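Local coordinates for chitin binding domain (Burkholderia pseudomallei, PDB 3UAM), which probably binds chitin and may act as a copper-dependent lytic polysaccharide monooxygenase that cleaves polysaccharide chains by oxidation, at residues W129-T134 and H181-P186; S29-L34 and A92-P97. All coordinates share one frame; numbering follows the deposited sequence.

Interaction 1: residues W129-T134 and H181-P186; sequences WTYWIT and HEFNLP
One face of the W129 indole carries H181 CE1, and one face of the Y131 ring carries F183 CE2. These four residues form an aromatic cluster between the two sheets of the beta-sandwich core, as in other LPMO domains. Strand 126-133 of the mixed sheet faces strand 179-184, an outer strand of the three-stranded antiparallel sheet. The short strand segments approach to 10.4 Å and run in similar directions, 30° apart.

The H181 imidazole turns its edge to the five-membered ring of W129, with the planes at 74°. This is an edge-to-face pair. CE1 sits 3.3 Å above the indole plane, offset toward the rim, and lies 3.4 Å from W129 CG. Another edge atom of the same imidazole, ND1, meets Y131 OH at 2.7 Å. That hydrogen bond lies in the planes of both rings, and either group could be the donor. Two adjacent edge atoms of the imidazole, ND1 and CE1, thus meet the phenol oxygen and the indole face. The H181 ring also stacks with Y157.

F183 CE2 stands 3.6 Å above the Y131 plane, over the ring centre. The two rings are inclined obliquely, neither stacked nor edge-to-face. F183 CG lies between the backbone N and the carbonyl carbon (chi1 45°), and CE2 at the far side of the ring makes the contact.

Two polar groups of the cluster have partners beyond the segments. Y131 OH also bonds to W118 NE1, and W129 NE1 bonds to Y120 OH, both on strand 113-121. W129 further stacks on W198, and a nitrate ion, probably from the crystallisation liquor, lies near its side chain.

Beyond the aromatic residues, the contact ends in aliphatic packing, where I133 CG1 lies 4.2 Å from P186 CG.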
loop_
_atom_site.group_PDB
_atom_site.type_symbol
_atom_site.label_atom_id
_atom_site.label_comp_id
_atom_site.label_asym_id
_atom_site.label_seq_id
_atom_site.Cartn_x
_atom_site.Cartn_y
_atom_site.Cartn_z
ATOM N N TRP A 129 -3.617 -8.386 1.072
ATOM C CA TRP A 129 -2.527 -7.450 1.002
ATOM C C TRP A 129 -1.818 -7.753 -0.284
ATOM O O TRP A 129 -1.636 -8.917 -0.636
ATOM C CB TRP A 129 -1.533 -7.683 2.121
ATOM C CG TRP A 129 -2.031 -7.453 3.505
ATOM C CD1 TRP A 129 -1.835 -6.336 4.312
ATOM C CD2 TRP A 129 -2.791 -8.384 4.322
ATOM N NE1 TRP A 129 -2.403 -6.521 5.550
ATOM C CE2 TRP A 129 -2.993 -7.725 5.621
ATOM C CE3 TRP A 129 -3.280 -9.668 4.132
ATOM C CZ2 TRP A 129 -3.678 -8.340 6.654
ATOM C CZ3 TRP A 129 -3.974 -10.279 5.183
ATOM C CH2 TRP A 129 -4.168 -9.613 6.419
ATOM N N THR A 130 -1.413 -6.710 -0.990
ATOM C CA THR A 130 -0.776 -6.835 -2.284
ATOM C C THR A 130 0.479 -5.961 -2.275
ATOM O O THR A 130 0.479 -4.882 -1.648
ATOM C CB THR A 130 -1.694 -6.343 -3.413
ATOM O OG1 THR A 130 -2.864 -7.176 -3.494
ATOM C CG2 THR A 130 -0.963 -6.475 -4.724
ATOM N N TYR A 131 1.535 -6.446 -2.925
ATOM C CA TYR A 131 2.786 -5.720 -3.038
ATOM C C TYR A 131 3.134 -5.553 -4.514
ATOM O O TYR A 131 3.268 -6.513 -5.230
ATOM C CB TYR A 131 3.891 -6.430 -2.276
ATOM C CG TYR A 131 3.554 -6.565 -0.808
ATOM C CD1 TYR A 131 3.884 -5.552 0.081
ATOM C CD2 TYR A 131 2.876 -7.677 -0.319
ATOM C CE1 TYR A 131 3.573 -5.644 1.419
ATOM C CE2 TYR A 131 2.572 -7.778 1.028
ATOM C CZ TYR A 131 2.918 -6.744 1.894
ATOM O OH TYR A 131 2.619 -6.773 3.242
ATOM N N TRP A 132 3.285 -4.306 -4.928
ATOM C CA TRP A 132 3.562 -3.920 -6.308
ATOM C C TRP A 132 4.934 -3.296 -6.398
ATOM O O TRP A 132 5.358 -2.568 -5.484
ATOM C CB TRP A 132 2.522 -2.881 -6.789
ATOM C CG TRP A 132 1.077 -3.300 -6.626
ATOM C CD1 TRP A 132 0.233 -3.066 -5.539
ATOM C CD2 TRP A 132 0.259 -4.060 -7.592
ATOM N NE1 TRP A 132 -1.028 -3.605 -5.784
ATOM C CE2 TRP A 132 -1.058 -4.222 -6.987
ATOM C CE3 TRP A 132 0.490 -4.598 -8.843
ATOM C CZ2 TRP A 132 -2.075 -4.923 -7.621
ATOM C CZ3 TRP A 132 -0.540 -5.297 -9.474
ATOM C CH2 TRP A 132 -1.805 -5.435 -8.881
ATOM N N ILE A 133 5.620 -3.526 -7.515
ATOM C CA ILE A 133 6.999 -3.104 -7.672
ATOM C C ILE A 133 7.125 -2.350 -9.007
ATOM O O ILE A 133 6.511 -2.730 -10.029
ATOM C CB ILE A 133 7.979 -4.303 -7.621
ATOM C CG1 ILE A 133 9.434 -3.834 -7.619
ATOM C CG2 ILE A 133 7.752 -5.239 -8.800
ATOM C CD1 ILE A 133 9.901 -3.167 -6.356
ATOM N N THR A 134 7.922 -1.283 -8.969
ATOM C CA THR A 134 8.200 -0.481 -10.135
ATOM C C THR A 134 8.984 -1.305 -11.143
ATOM O O THR A 134 9.747 -2.210 -10.796
ATOM C CB THR A 134 8.964 0.819 -9.782
ATOM O OG1 THR A 134 10.043 0.529 -8.867
ATOM C CG2 THR A 134 8.038 1.848 -9.144
ATOM N N HIS A 181 4.759 -10.169 6.666
ATOM C CA HIS A 181 4.902 -10.837 5.374
ATOM C C HIS A 181 6.346 -10.895 5.019
ATOM O O HIS A 181 7.100 -10.002 5.399
ATOM C CB HIS A 181 4.136 -10.076 4.310
ATOM C CG HIS A 181 2.630 -10.147 4.487
ATOM N ND1 HIS A 181 1.819 -9.100 4.250
ATOM C CD2 HIS A 181 1.806 -11.201 4.886
ATOM C CE1 HIS A 181 0.538 -9.471 4.465
ATOM N NE2 HIS A 181 0.531 -10.749 4.869
ATOM N N GLU A 182 6.747 -11.925 4.287
ATOM C CA GLU A 182 8.141 -12.055 3.847
ATOM C C GLU A 182 8.194 -12.566 2.423
ATOM O O GLU A 182 7.518 -13.533 2.076
ATOM C CB GLU A 182 8.941 -13.003 4.764
ATOM C CG GLU A 182 10.438 -13.084 4.421
ATOM C CD GLU A 182 11.286 -13.644 5.559
ATOM O OE1 GLU A 182 10.873 -14.666 6.141
ATOM O OE2 GLU A 182 12.358 -13.049 5.893
ATOM N N PHE A 183 9.015 -11.929 1.604
ATOM C CA PHE A 183 9.238 -12.383 0.237
ATOM C C PHE A 183 10.597 -11.913 -0.270
ATOM O O PHE A 183 11.268 -11.118 0.383
ATOM C CB PHE A 183 8.116 -11.880 -0.679
ATOM C CG PHE A 183 7.752 -10.435 -0.479
ATOM C CD1 PHE A 183 8.469 -9.436 -1.096
ATOM C CD2 PHE A 183 6.639 -10.081 0.286
ATOM C CE1 PHE A 183 8.110 -8.106 -0.936
ATOM C CE2 PHE A 183 6.282 -8.748 0.463
ATOM C CZ PHE A 183 7.019 -7.760 -0.150
ATOM N N ASN A 184 10.983 -12.386 -1.445
ATOM C CA ASN A 184 12.244 -11.990 -2.027
ATOM C C ASN A 184 12.027 -10.861 -2.987
ATOM O O ASN A 184 11.133 -10.931 -3.837
ATOM C CB ASN A 184 12.890 -13.150 -2.762
ATOM C CG ASN A 184 13.290 -14.252 -1.826
ATOM O OD1 ASN A 184 12.534 -15.195 -1.625
ATOM N ND2 ASN A 184 14.458 -14.117 -1.196
ATOM N N LEU A 185 12.856 -9.827 -2.877
ATOM C CA LEU A 185 12.829 -8.747 -3.850
ATOM C C LEU A 185 13.334 -9.266 -5.195
ATOM O O LEU A 185 14.230 -10.114 -5.235
ATOM C CB LEU A 185 13.704 -7.562 -3.386
ATOM C CG LEU A 185 13.276 -6.803 -2.134
ATOM C CD1 LEU A 185 14.299 -5.724 -1.757
ATOM C CD2 LEU A 185 11.886 -6.214 -2.322
ATOM N N PRO A 186 12.787 -8.744 -6.301
ATOM C CA PRO A 186 13.265 -9.153 -7.625
ATOM C C PRO A 186 14.597 -8.476 -7.982
ATOM O O PRO A 186 15.184 -7.788 -7.156
ATOM C CB PRO A 186 12.146 -8.684 -8.547
ATOM C CG PRO A 186 11.608 -7.471 -7.867
ATOM C CD PRO A 186 11.785 -7.673 -6.392
#

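Interaction 2: residues S29-L34 and A92-P97; sequences SRAVYL and AQLNEP
L94 CD2 fits against three residues of helix 30-36. It lies 3.6 Å from A31 CA, and L34 CD1 and R30 CG flank it at similar range. The contact packs the first turn of this helix against a short 3-10 turn, 92-95, in the long region between strand 49-51 and helix 98-101. L34 CD1 also touches Q93 CB more loosely.

The R30 and L94 side chains run alongside in opposite senses. R30 CG is anti to the backbone N (chi1 -179°), which sets it against the leucine methyl. Farther out, R30 NH1 gives a hydrogen bond of 2.7 Å to L94 O. The acceptor lies in the guanidinium plane and the donor nearly along the C=O axis, but the N-H...O angle is only 138°. A water takes a second bond from R30 NH1 at 2.8 Å and donates to E96 O, again at 2.8 Å.

The rest of the guanidinium is held from outside. R30 NH2 forms a salt bridge with D212, and W103 adds a cation-pi contact. At the helix start, S29 is the N-cap; its OG accepts from V32 N at 3.2 Å.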
loop_
_atom_site.group_PDB
_atom_site.type_symbol
_atom_site.label_atom_id
_atom_site.label_comp_id
_atom_site.label_asym_id
_atom_site.label_seq_id
_atom_site.Cartn_x
_atom_site.Cartn_y
_atom_site.Cartn_z
ATOM N N SER A 29 7.745 2.993 5.932
ATOM C CA SER A 29 7.136 3.501 4.734
ATOM C C SER A 29 7.517 4.981 4.591
ATOM O O SER A 29 8.007 5.606 5.537
ATOM C CB SER A 29 5.621 3.321 4.786
ATOM O OG SER A 29 5.030 4.249 5.665
ATOM N N ARG A 30 7.299 5.518 3.397
ATOM C CA ARG A 30 7.547 6.919 3.142
ATOM C C ARG A 30 6.813 7.785 4.163
ATOM O O ARG A 30 7.388 8.741 4.690
ATOM C CB ARG A 30 7.115 7.271 1.726
ATOM C CG ARG A 30 7.351 8.714 1.340
ATOM C CD ARG A 30 6.787 9.013 -0.022
ATOM N NE ARG A 30 7.467 8.286 -1.101
ATOM C CZ ARG A 30 7.165 8.429 -2.403
ATOM N NH1 ARG A 30 6.246 9.294 -2.782
ATOM N NH2 ARG A 30 7.810 7.736 -3.343
ATOM N N ALA A 31 5.559 7.438 4.444
ATOM C CA ALA A 31 4.741 8.240 5.360
ATOM C C ALA A 31 5.278 8.137 6.790
ATOM O O ALA A 31 5.314 9.145 7.505
ATOM C CB ALA A 31 3.283 7.833 5.307
ATOM N N VAL A 32 5.694 6.937 7.197
ATOM C CA VAL A 32 6.299 6.738 8.538
ATOM C C VAL A 32 7.553 7.609 8.698
ATOM O O VAL A 32 7.755 8.245 9.741
ATOM C CB VAL A 32 6.622 5.258 8.812
ATOM C CG1 VAL A 32 7.559 5.093 10.013
ATOM C CG2 VAL A 32 5.322 4.494 9.027
ATOM N N TYR A 33 8.384 7.657 7.662
ATOM C CA TYR A 33 9.566 8.504 7.723
ATOM C C TYR A 33 9.165 9.981 7.831
ATOM O O TYR A 33 9.830 10.742 8.519
ATOM C CB TYR A 33 10.444 8.326 6.495
ATOM C CG TYR A 33 11.504 7.261 6.537
ATOM C CD1 TYR A 33 12.233 6.973 7.688
ATOM C CD2 TYR A 33 11.837 6.592 5.375
ATOM C CE1 TYR A 33 13.242 6.015 7.668
ATOM C CE2 TYR A 33 12.816 5.638 5.350
ATOM C CZ TYR A 33 13.515 5.355 6.486
ATOM O OH TYR A 33 14.503 4.425 6.377
ATOM N N LEU A 34 8.095 10.399 7.155
ATOM C CA LEU A 34 7.633 11.781 7.322
ATOM C C LEU A 34 7.143 12.032 8.748
ATOM O O LEU A 34 7.441 13.077 9.343
ATOM C CB LEU A 34 6.567 12.149 6.294
ATOM C CG LEU A 34 7.084 12.342 4.861
ATOM C CD1 LEU A 34 5.991 12.966 3.994
ATOM C CD2 LEU A 34 8.349 13.183 4.808
ATOM N N ALA A 92 -0.650 15.448 1.354
ATOM C CA ALA A 92 -0.275 15.810 -0.027
ATOM C C ALA A 92 1.224 15.820 -0.290
ATOM O O ALA A 92 1.640 15.587 -1.425
ATOM C CB ALA A 92 -0.872 17.163 -0.417
ATOM N N GLN A 93 2.028 16.111 0.737
ATOM C CA GLN A 93 3.498 16.023 0.662
ATOM C C GLN A 93 3.972 14.721 0.023
ATOM O O GLN A 93 4.968 14.690 -0.703
ATOM C CB GLN A 93 4.120 16.076 2.075
ATOM C CG GLN A 93 4.162 17.440 2.723
ATOM C CD GLN A 93 4.487 17.395 4.227
ATOM O OE1 GLN A 93 5.596 17.707 4.634
ATOM N NE2 GLN A 93 3.512 16.992 5.050
ATOM N N LEU A 94 3.256 13.641 0.317
ATOM C CA LEU A 94 3.659 12.311 -0.115
ATOM C C LEU A 94 3.761 12.138 -1.620
ATOM O O LEU A 94 4.523 11.304 -2.071
ATOM C CB LEU A 94 2.714 11.254 0.466
ATOM C CG LEU A 94 2.853 11.064 1.986
ATOM C CD1 LEU A 94 1.567 10.456 2.529
ATOM C CD2 LEU A 94 4.065 10.200 2.358
ATOM N N ASN A 95 3.000 12.925 -2.370
ATOM C CA ASN A 95 2.933 12.814 -3.829
ATOM C C ASN A 95 4.000 13.554 -4.613
ATOM O O ASN A 95 4.046 13.455 -5.849
ATOM C CB ASN A 95 1.555 13.298 -4.298
ATOM C CG ASN A 95 0.435 12.442 -3.744
ATOM O OD1 ASN A 95 0.553 11.207 -3.712
ATOM N ND2 ASN A 95 -0.640 13.077 -3.285
ATOM N N GLU A 96 4.847 14.304 -3.916
ATOM C CA GLU A 96 5.926 14.975 -4.586
ATOM C C GLU A 96 6.858 13.958 -5.254
ATOM O O GLU A 96 7.118 12.896 -4.723
ATOM C CB GLU A 96 6.707 15.866 -3.617
ATOM C CG GLU A 96 5.890 17.026 -3.085
ATOM C CD GLU A 96 5.470 18.023 -4.158
ATOM O OE1 GLU A 96 6.147 18.157 -5.209
ATOM O OE2 GLU A 96 4.455 18.703 -3.919
ATOM N N PRO A 97 7.375 14.305 -6.430
ATOM C CA PRO A 97 8.326 13.441 -7.094
ATOM C C PRO A 97 9.648 13.460 -6.372
ATOM O O PRO A 97 9.958 14.441 -5.670
ATOM C CB PRO A 97 8.481 14.093 -8.472
ATOM C CG PRO A 97 8.277 15.540 -8.206
ATOM C CD PRO A 97 7.243 15.608 -7.107
HETATM O O HOH W 1 6.536 10.252 -5.384
#

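Both contacts are buried, but they hold different elements. Interaction 1 lies within the sandwich and joins its two sheets. Interaction 2 joins a helix and a 3-10 turn in the connections that follow strands 21-26 and 49-51. Their centres are about 19 Å apart, their nearest atoms about 8 Å, and they do not touch. Aromatic rings and one side-chain hydrogen bond dominate interaction 1. Interaction 2 instead combines aliphatic packing with an arginine bonded to a backbone carbonyl and a bridging water. Both segments of interaction 2 precede those of interaction 1 in sequence, and all four belong to the same LPMO-like domain.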